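Local coordinates for protein chloramphenicol acetyltransferase (Bacteroides thetaiotaomicron, PDB 2I9D) that probably transfers an acetyl group from acetyl-CoA to a hydroxyl of chloramphenicol, at residues A[32-38]-A[186-192]; A[57-61]-A[86-90]. All blocks are in the same frame, centred on the assembly; numbering follows the deposited sequence.

Contact 1 (A[32-38]-A[186-192]); sequences ITSEVEC and RLVMPIA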
ATOM      1  N   ILE A  32       0.265   5.038   3.758  1.00 22.36           N
ATOM      2  CA  ILE A  32       0.813   5.906   2.737  1.00 21.96           C
ATOM      3  C   ILE A  32       2.288   5.598   2.658  1.00 22.18           C
ATOM      4  O   ILE A  32       2.896   5.278   3.679  1.00 22.65           O
ATOM      5  CB  ILE A  32       0.575   7.422   3.081  1.00 22.44           C
ATOM      6  CG1 ILE A  32       1.220   8.353   2.033  1.00 21.07           C
ATOM      7  CG2 ILE A  32       1.045   7.750   4.537  1.00 20.04           C
ATOM      8  CD1 ILE A  32       0.772   9.813   2.146  1.00 21.35           C
ATOM      9  N   THR A  33       2.843   5.660   1.449  1.00 22.09           N
ATOM     10  CA  THR A  33       4.292   5.654   1.241  1.00 22.73           C
ATOM     11  C   THR A  33       4.726   6.915   0.482  1.00 23.74           C
ATOM     12  O   THR A  33       4.078   7.315  -0.498  1.00 24.16           O
ATOM     13  CB  THR A  33       4.743   4.409   0.465  1.00 22.15           C
ATOM     14  OG1 THR A  33       4.183   3.259   1.094  1.00 22.26           O
ATOM     15  CG2 THR A  33       6.271   4.302   0.434  1.00 20.99           C
ATOM     16  N   SER A  34       5.816   7.526   0.924  1.00 24.61           N
ATOM     17  CA  SER A  34       6.390   8.664   0.218  1.00 26.52           C
ATOM     18  C   SER A  34       7.902   8.549   0.280  1.00 27.75           C
ATOM     19  O   SER A  34       8.418   7.614   0.879  1.00 28.94           O
ATOM     20  CB  SER A  34       5.896  10.002   0.821  1.00 26.67           C
ATOM     21  OG  SER A  34       6.471  11.117   0.144  1.00 26.40           O
ATOM     22  N   GLU A  35       8.618   9.476  -0.344  1.00 29.19           N
ATOM     23  CA  GLU A  35      10.075   9.420  -0.388  1.00 30.79           C
ATOM     24  C   GLU A  35      10.639  10.702   0.160  1.00 30.36           C
ATOM     25  O   GLU A  35      10.034  11.759  -0.006  1.00 30.38           O
ATOM     26  CB  GLU A  35      10.592   9.133  -1.795  1.00 30.58           C
ATOM     27  CG  GLU A  35       9.934   9.926  -2.913  1.00 34.98           C
ATOM     28  CD  GLU A  35      10.702   9.844  -4.227  1.00 34.54           C
ATOM     29  OE1 GLU A  35      10.565   8.814  -4.946  1.00 38.43           O
ATOM     30  OE2 GLU A  35      11.442  10.823  -4.523  1.00 39.05           O
ATOM     31  N   VAL A  36      11.747  10.598   0.888  1.00 30.01           N
ATOM     32  CA  VAL A  36      12.397  11.760   1.445  1.00 30.45           C
ATOM     33  C   VAL A  36      13.842  11.766   1.006  1.00 31.71           C
ATOM     34  O   VAL A  36      14.471  10.700   0.844  1.00 31.27           O
ATOM     35  CB  VAL A  36      12.355  11.841   3.026  1.00 30.73           C
ATOM     36  CG1 VAL A  36      10.944  12.071   3.552  1.00 28.64           C
ATOM     37  CG2 VAL A  36      13.049  10.629   3.700  1.00 30.34           C
ATOM     38  N   GLU A  37      14.362  12.978   0.822  1.00 32.20           N
ATOM     39  CA  GLU A  37      15.795  13.181   0.643  1.00 32.61           C
ATOM     40  C   GLU A  37      16.466  13.002   1.963  1.00 31.99           C
ATOM     41  O   GLU A  37      15.933  13.401   2.992  1.00 31.81           O
ATOM     42  CB  GLU A  37      16.091  14.578   0.104  1.00 32.85           C
ATOM     43  CG  GLU A  37      15.956  14.637  -1.386  1.00 36.41           C
ATOM     44  CD  GLU A  37      16.321  16.008  -1.957  1.00 41.18           C
ATOM     45  OE1 GLU A  37      17.238  16.664  -1.405  1.00 43.28           O
ATOM     46  OE2 GLU A  37      15.689  16.401  -2.964  1.00 41.36           O
ATOM     47  N   CYS A  38      17.639  12.386   1.928  1.00 32.07           N
ATOM     48  CA  CYS A  38      18.364  12.049   3.141  1.00 31.74           C
ATOM     49  C   CYS A  38      19.880  12.075   2.913  1.00 32.19           C
ATOM     50  O   CYS A  38      20.633  11.471   3.689  1.00 32.33           O
ATOM     51  CB  CYS A  38      17.908  10.668   3.643  1.00 31.09           C
ATOM     52  SG  CYS A  38      17.980   9.393   2.386  1.00 29.24           S
ATOM     53  N   ARG A 186      20.316  12.663  -6.395  1.00 36.58           N
ATOM     54  CA  ARG A 186      20.008  12.876  -4.963  1.00 35.45           C
ATOM     55  C   ARG A 186      19.662  11.582  -4.215  1.00 33.40           C
ATOM     56  O   ARG A 186      18.982  10.687  -4.743  1.00 32.18           O
ATOM     57  CB  ARG A 186      18.896  13.908  -4.766  1.00 36.23           C
ATOM     58  CG  ARG A 186      19.013  15.121  -5.711  1.00 41.68           C
ATOM     59  CD  ARG A 186      18.782  16.468  -5.012  1.00 47.47           C
ATOM     60  NE  ARG A 186      19.902  16.833  -4.134  1.00 52.01           N
ATOM     61  CZ  ARG A 186      20.820  17.765  -4.408  1.00 53.97           C
ATOM     62  NH1 ARG A 186      20.767  18.461  -5.545  1.00 53.71           N
ATOM     63  NH2 ARG A 186      21.789  18.011  -3.529  1.00 54.55           N
ATOM     64  N   LEU A 187      20.147  11.493  -2.982  1.00 31.28           N
ATOM     65  CA  LEU A 187      19.872  10.342  -2.143  1.00 29.77           C
ATOM     66  C   LEU A 187      18.470  10.475  -1.555  1.00 28.86           C
ATOM     67  O   LEU A 187      18.153  11.470  -0.915  1.00 28.32           O
ATOM     68  CB  LEU A 187      20.923  10.174  -1.046  1.00 28.90           C
ATOM     69  CG  LEU A 187      20.929   8.797  -0.382  1.00 28.60           C
ATOM     70  CD1 LEU A 187      21.483   7.669  -1.314  1.00 25.11           C
ATOM     71  CD2 LEU A 187      21.693   8.887   0.941  1.00 27.13           C
ATOM     72  N   VAL A 188      17.639   9.466  -1.823  1.00 28.30           N
ATOM     73  CA  VAL A 188      16.251   9.402  -1.340  1.00 27.42           C
ATOM     74  C   VAL A 188      15.970   7.999  -0.747  1.00 27.34           C
ATOM     75  O   VAL A 188      16.584   6.994  -1.157  1.00 26.39           O
ATOM     76  CB  VAL A 188      15.227   9.680  -2.491  1.00 27.67           C
ATOM     77  CG1 VAL A 188      15.396  11.082  -3.075  1.00 26.25           C
ATOM     78  CG2 VAL A 188      15.368   8.627  -3.614  1.00 27.03           C
HETATM   79  N   MSE A 189      15.043   7.925   0.200  1.00 26.93           N
HETATM   80  CA  MSE A 189      14.652   6.641   0.774  1.00 28.63           C
HETATM   81  C   MSE A 189      13.148   6.647   0.907  1.00 26.06           C
HETATM   82  O   MSE A 189      12.592   7.739   1.020  1.00 26.53           O
HETATM   83  CB  MSE A 189      15.306   6.442   2.133  1.00 27.78           C
HETATM   84  CG  MSE A 189      14.975   7.505   3.147  1.00 29.61           C
HETATM   85 SE   MSE A 189      15.914   7.171   4.851  1.00 38.43          SE
HETATM   86  CE  MSE A 189      14.841   5.612   5.431  1.00 28.81           C
ATOM     87  N   PRO A 190      12.482   5.456   0.849  1.00 23.91           N
ATOM     88  CA  PRO A 190      11.028   5.418   1.063  1.00 23.44           C
ATOM     89  C   PRO A 190      10.621   5.198   2.534  1.00 23.44           C
ATOM     90  O   PRO A 190      11.313   4.513   3.294  1.00 23.50           O
ATOM     91  CB  PRO A 190      10.565   4.258   0.160  1.00 22.05           C
ATOM     92  CG  PRO A 190      11.783   3.334   0.064  1.00 22.73           C
ATOM     93  CD  PRO A 190      13.003   4.106   0.539  1.00 24.06           C
ATOM     94  N   ILE A 191       9.522   5.826   2.932  1.00 24.62           N
ATOM     95  CA  ILE A 191       8.960   5.638   4.259  1.00 25.24           C
ATOM     96  C   ILE A 191       7.459   5.467   4.122  1.00 26.45           C
ATOM     97  O   ILE A 191       6.775   6.319   3.566  1.00 27.28           O
ATOM     98  CB  ILE A 191       9.345   6.776   5.245  1.00 25.74           C
ATOM     99  CG1 ILE A 191      10.891   6.931   5.335  1.00 24.40           C
ATOM    100  CG2 ILE A 191       8.697   6.545   6.639  1.00 25.04           C
ATOM    101  CD1 ILE A 191      11.381   8.083   6.167  1.00 24.30           C
ATOM    102  N   ALA A 192       6.980   4.317   4.595  1.00 27.08           N
ATOM    103  CA  ALA A 192       5.588   3.942   4.602  1.00 27.87           C
ATOM    104  C   ALA A 192       5.067   4.106   6.036  1.00 29.37           C
ATOM    105  O   ALA A 192       5.842   4.018   7.009  1.00 29.18           O
ATOM    106  CB  ALA A 192       5.445   2.500   4.144  1.00 26.31           C
TER
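Two antiparallel strands pair here at one edge, within the chain, of the large mixed sheet: 32-38 ends the outermost strand 29-37, and 186-192 begins its neighbour 186-196. The axes run at 148° and approach to 4.6 Å. Hydrogen-bonded pairs Ser34–Ile191 and Val36–Met189 alternate with non-hydrogen-bonded pairs at Thr33–Ala192, Glu35–Pro190 and Glu37–Val188, where the CA atoms stand 4.0 to 4.4 Å apart. Both Val36–Met189 bonds are well formed, Val36 N to Met189 O at 3.0 Å and Met189 N to Val36 O at 2.9 Å. Pro190 falls on a non-hydrogen-bonded site, so its missing amide hydrogen costs the ladder with 32-38 no bond. As in the trimeric chloramphenicol acetyltransferase fold, the sheet continues into the next subunit: Ile32 and Thr33 pair with a strand of the second subunit, whose Arg183 forms a salt bridge with Glu35. Val36, Met189 and Ile191 share the face covered by helices 52-66 and 202-216, with Val36 CG2 3.7 Å from Met189 CG. At the far end, Cys38 N donates to Leu187 O at 3.0 Å just as Cys38 takes the N-cap position of the following helix, and Cys38 SG lies 3.6 Å from Met189 CG.

Contact 2 (A[57-61]-A[86-90]); sequences LYAVL and IDMLS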
ATOM      1  N   LEU A  57      15.864   7.243  12.208  1.00 27.68           N
ATOM      2  CA  LEU A  57      14.993   6.830  13.300  1.00 28.09           C
ATOM      3  C   LEU A  57      14.653   8.048  14.160  1.00 28.88           C
ATOM      4  O   LEU A  57      13.481   8.273  14.533  1.00 28.98           O
ATOM      5  CB  LEU A  57      15.636   5.708  14.131  1.00 28.00           C
ATOM      6  CG  LEU A  57      14.698   4.917  15.057  1.00 27.79           C
ATOM      7  CD1 LEU A  57      13.774   4.036  14.206  1.00 27.01           C
ATOM      8  CD2 LEU A  57      15.474   4.028  16.074  1.00 26.40           C
ATOM      9  N   TYR A  58      15.675   8.843  14.455  1.00 29.63           N
ATOM     10  CA  TYR A  58      15.469  10.079  15.190  1.00 30.61           C
ATOM     11  C   TYR A  58      14.544  11.053  14.448  1.00 29.89           C
ATOM     12  O   TYR A  58      13.605  11.608  15.045  1.00 29.04           O
ATOM     13  CB  TYR A  58      16.808  10.767  15.497  1.00 32.73           C
ATOM     14  CG  TYR A  58      16.611  12.067  16.227  1.00 34.90           C
ATOM     15  CD1 TYR A  58      16.175  12.071  17.543  1.00 37.62           C
ATOM     16  CD2 TYR A  58      16.795  13.287  15.591  1.00 37.36           C
ATOM     17  CE1 TYR A  58      15.963  13.252  18.235  1.00 39.35           C
ATOM     18  CE2 TYR A  58      16.590  14.494  16.280  1.00 41.31           C
ATOM     19  CZ  TYR A  58      16.165  14.453  17.607  1.00 39.72           C
ATOM     20  OH  TYR A  58      15.953  15.613  18.324  1.00 41.60           O
ATOM     21  N   ALA A  59      14.834  11.261  13.159  1.00 29.48           N
ATOM     22  CA  ALA A  59      14.047  12.166  12.309  1.00 29.41           C
ATOM     23  C   ALA A  59      12.568  11.826  12.374  1.00 29.36           C
ATOM     24  O   ALA A  59      11.724  12.714  12.534  1.00 29.86           O
ATOM     25  CB  ALA A  59      14.546  12.124  10.867  1.00 28.90           C
ATOM     26  N   VAL A  60      12.261  10.533  12.257  1.00 28.79           N
ATOM     27  CA  VAL A  60      10.883  10.068  12.264  1.00 27.95           C
ATOM     28  C   VAL A  60      10.261  10.271  13.657  1.00 27.92           C
ATOM     29  O   VAL A  60       9.121  10.751  13.774  1.00 27.10           O
ATOM     30  CB  VAL A  60      10.795   8.574  11.799  1.00 28.39           C
ATOM     31  CG1 VAL A  60       9.455   7.919  12.221  1.00 26.89           C
ATOM     32  CG2 VAL A  60      11.007   8.460  10.307  1.00 26.94           C
ATOM     33  N   LEU A  61      11.010   9.899  14.700  1.00 28.04           N
ATOM     34  CA  LEU A  61      10.504   9.969  16.086  1.00 28.57           C
ATOM     35  C   LEU A  61      10.238  11.430  16.507  1.00 29.53           C
ATOM     36  O   LEU A  61       9.213  11.731  17.161  1.00 29.48           O
ATOM     37  CB  LEU A  61      11.463   9.285  17.072  1.00 27.82           C
ATOM     38  CG  LEU A  61      10.988   9.107  18.522  1.00 27.97           C
ATOM     39  CD1 LEU A  61       9.699   8.293  18.599  1.00 26.15           C
ATOM     40  CD2 LEU A  61      12.058   8.463  19.345  1.00 26.75           C
ATOM     41  N   ILE A  86       6.206  10.554  22.807  1.00 35.14           N
ATOM     42  CA  ILE A  86       6.145   9.341  22.008  1.00 34.07           C
ATOM     43  C   ILE A  86       7.547   8.751  21.911  1.00 32.65           C
ATOM     44  O   ILE A  86       8.501   9.446  21.546  1.00 32.56           O
ATOM     45  CB  ILE A  86       5.568   9.649  20.585  1.00 34.43           C
ATOM     46  CG1 ILE A  86       4.159  10.238  20.692  1.00 35.01           C
ATOM     47  CG2 ILE A  86       5.582   8.401  19.674  1.00 34.38           C
ATOM     48  CD1 ILE A  86       3.154   9.395  21.496  1.00 33.23           C
ATOM     49  N   ASP A  87       7.673   7.484  22.277  1.00 30.89           N
ATOM     50  CA  ASP A  87       8.924   6.770  22.097  1.00 29.65           C
ATOM     51  C   ASP A  87       8.865   5.794  20.919  1.00 28.68           C
ATOM     52  O   ASP A  87       7.823   5.642  20.265  1.00 27.14           O
ATOM     53  CB  ASP A  87       9.331   6.049  23.374  1.00 30.49           C
ATOM     54  CG  ASP A  87       9.599   7.008  24.528  1.00 31.96           C
ATOM     55  OD1 ASP A  87      10.181   8.103  24.320  1.00 33.86           O
ATOM     56  OD2 ASP A  87       9.237   6.649  25.658  1.00 35.83           O
HETATM   57  N   MSE A  88      10.005   5.168  20.644  1.00 27.89           N
HETATM   58  CA  MSE A  88      10.172   4.335  19.467  1.00 28.15           C
HETATM   59  C   MSE A  88      10.289   2.862  19.842  1.00 27.47           C
HETATM   60  O   MSE A  88      11.063   2.503  20.728  1.00 27.09           O
HETATM   61  CB  MSE A  88      11.433   4.760  18.682  1.00 28.11           C
HETATM   62  CG  MSE A  88      11.801   3.854  17.501  1.00 29.10           C
HETATM   63 SE   MSE A  88      10.451   3.898  16.016  1.00 36.36          SE
HETATM   64  CE  MSE A  88      10.835   5.710  15.281  1.00 29.74           C
ATOM     65  N   LEU A  89       9.502   2.025  19.165  1.00 26.48           N
ATOM     66  CA  LEU A  89       9.780   0.597  19.088  1.00 25.20           C
ATOM     67  C   LEU A  89      10.397   0.326  17.729  1.00 24.66           C
ATOM     68  O   LEU A  89       9.990   0.908  16.732  1.00 25.03           O
ATOM     69  CB  LEU A  89       8.510  -0.249  19.228  1.00 24.35           C
ATOM     70  CG  LEU A  89       7.746  -0.221  20.548  1.00 24.10           C
ATOM     71  CD1 LEU A  89       6.689  -1.294  20.535  1.00 20.51           C
ATOM     72  CD2 LEU A  89       8.650  -0.397  21.783  1.00 20.15           C
ATOM     73  N   SER A  90      11.356  -0.580  17.676  1.00 23.69           N
ATOM     74  CA  SER A  90      11.898  -0.972  16.420  1.00 23.88           C
ATOM     75  C   SER A  90      12.443  -2.409  16.483  1.00 24.30           C
ATOM     76  O   SER A  90      13.129  -2.771  17.453  1.00 23.48           O
ATOM     77  CB  SER A  90      12.982   0.035  15.929  1.00 23.78           C
ATOM     78  OG  SER A  90      13.482  -0.356  14.651  1.00 22.36           O
TER
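Selenomethionine Met88, with 96 Å² covered, packs against Leu61 (85 Å²) and Leu57 (58 Å²), one helical turn apart. That spacing is confirmed by the bond from Leu61 N to Leu57 O at 3.0 Å, and the CA-to-CB bonds of both leucines point toward the strand. Met88 CE reaches 3.5 Å from Leu57 CD1 and 4.0 Å from Val60 CG1, while nearer the backbone Leu61 CD2 lies 3.8 Å from Met88 CB. Leu61 also presses on the main chain where the strand begins, its CD1 standing 3.4 Å from Ile86 O and 3.5 Å from Asp87 C. No hydrogen bond crosses, and with the axes 9.3 Å apart at 132° this helix-on-sheet contact is held by apolar side chains. Alternation along the strand turns Leu89 away. Asp87, also turned away, accepts a hydrogen bond from Tyr107 N and forms a salt bridge with Arg104. Strand 87-93 lies between 146-151 and 100-105, whose Ile147, Leu149 and Phe105 touch Met88, while helix 202-216 packs on Val60 and Ala59.

How the contacts relate
From the N terminus, after strand 5-7 and helix 16-22, the chain lays down 32-38 and, after a short helix, enters helix 52-66, which carries 57-61. The small antiparallel sheet supplies strands 72-74 and 80-83 before 86-90 arrives, so contact 2 closes a short loop of 24 intervening residues. Contact 1 closes only when 186-192 returns, with 147 residues between, and that span encloses contact 2. Both contacts reach the same mixed sheet, contact 1 at its 29-37 edge and contact 2 on strand 87-93, nearer the other edge. Their centres are about 16 Å apart, yet they touch, Ile191 CD1 lying 4.2 Å from Val60 CG2, so helix 52-66 bridges the two regions of the sheet.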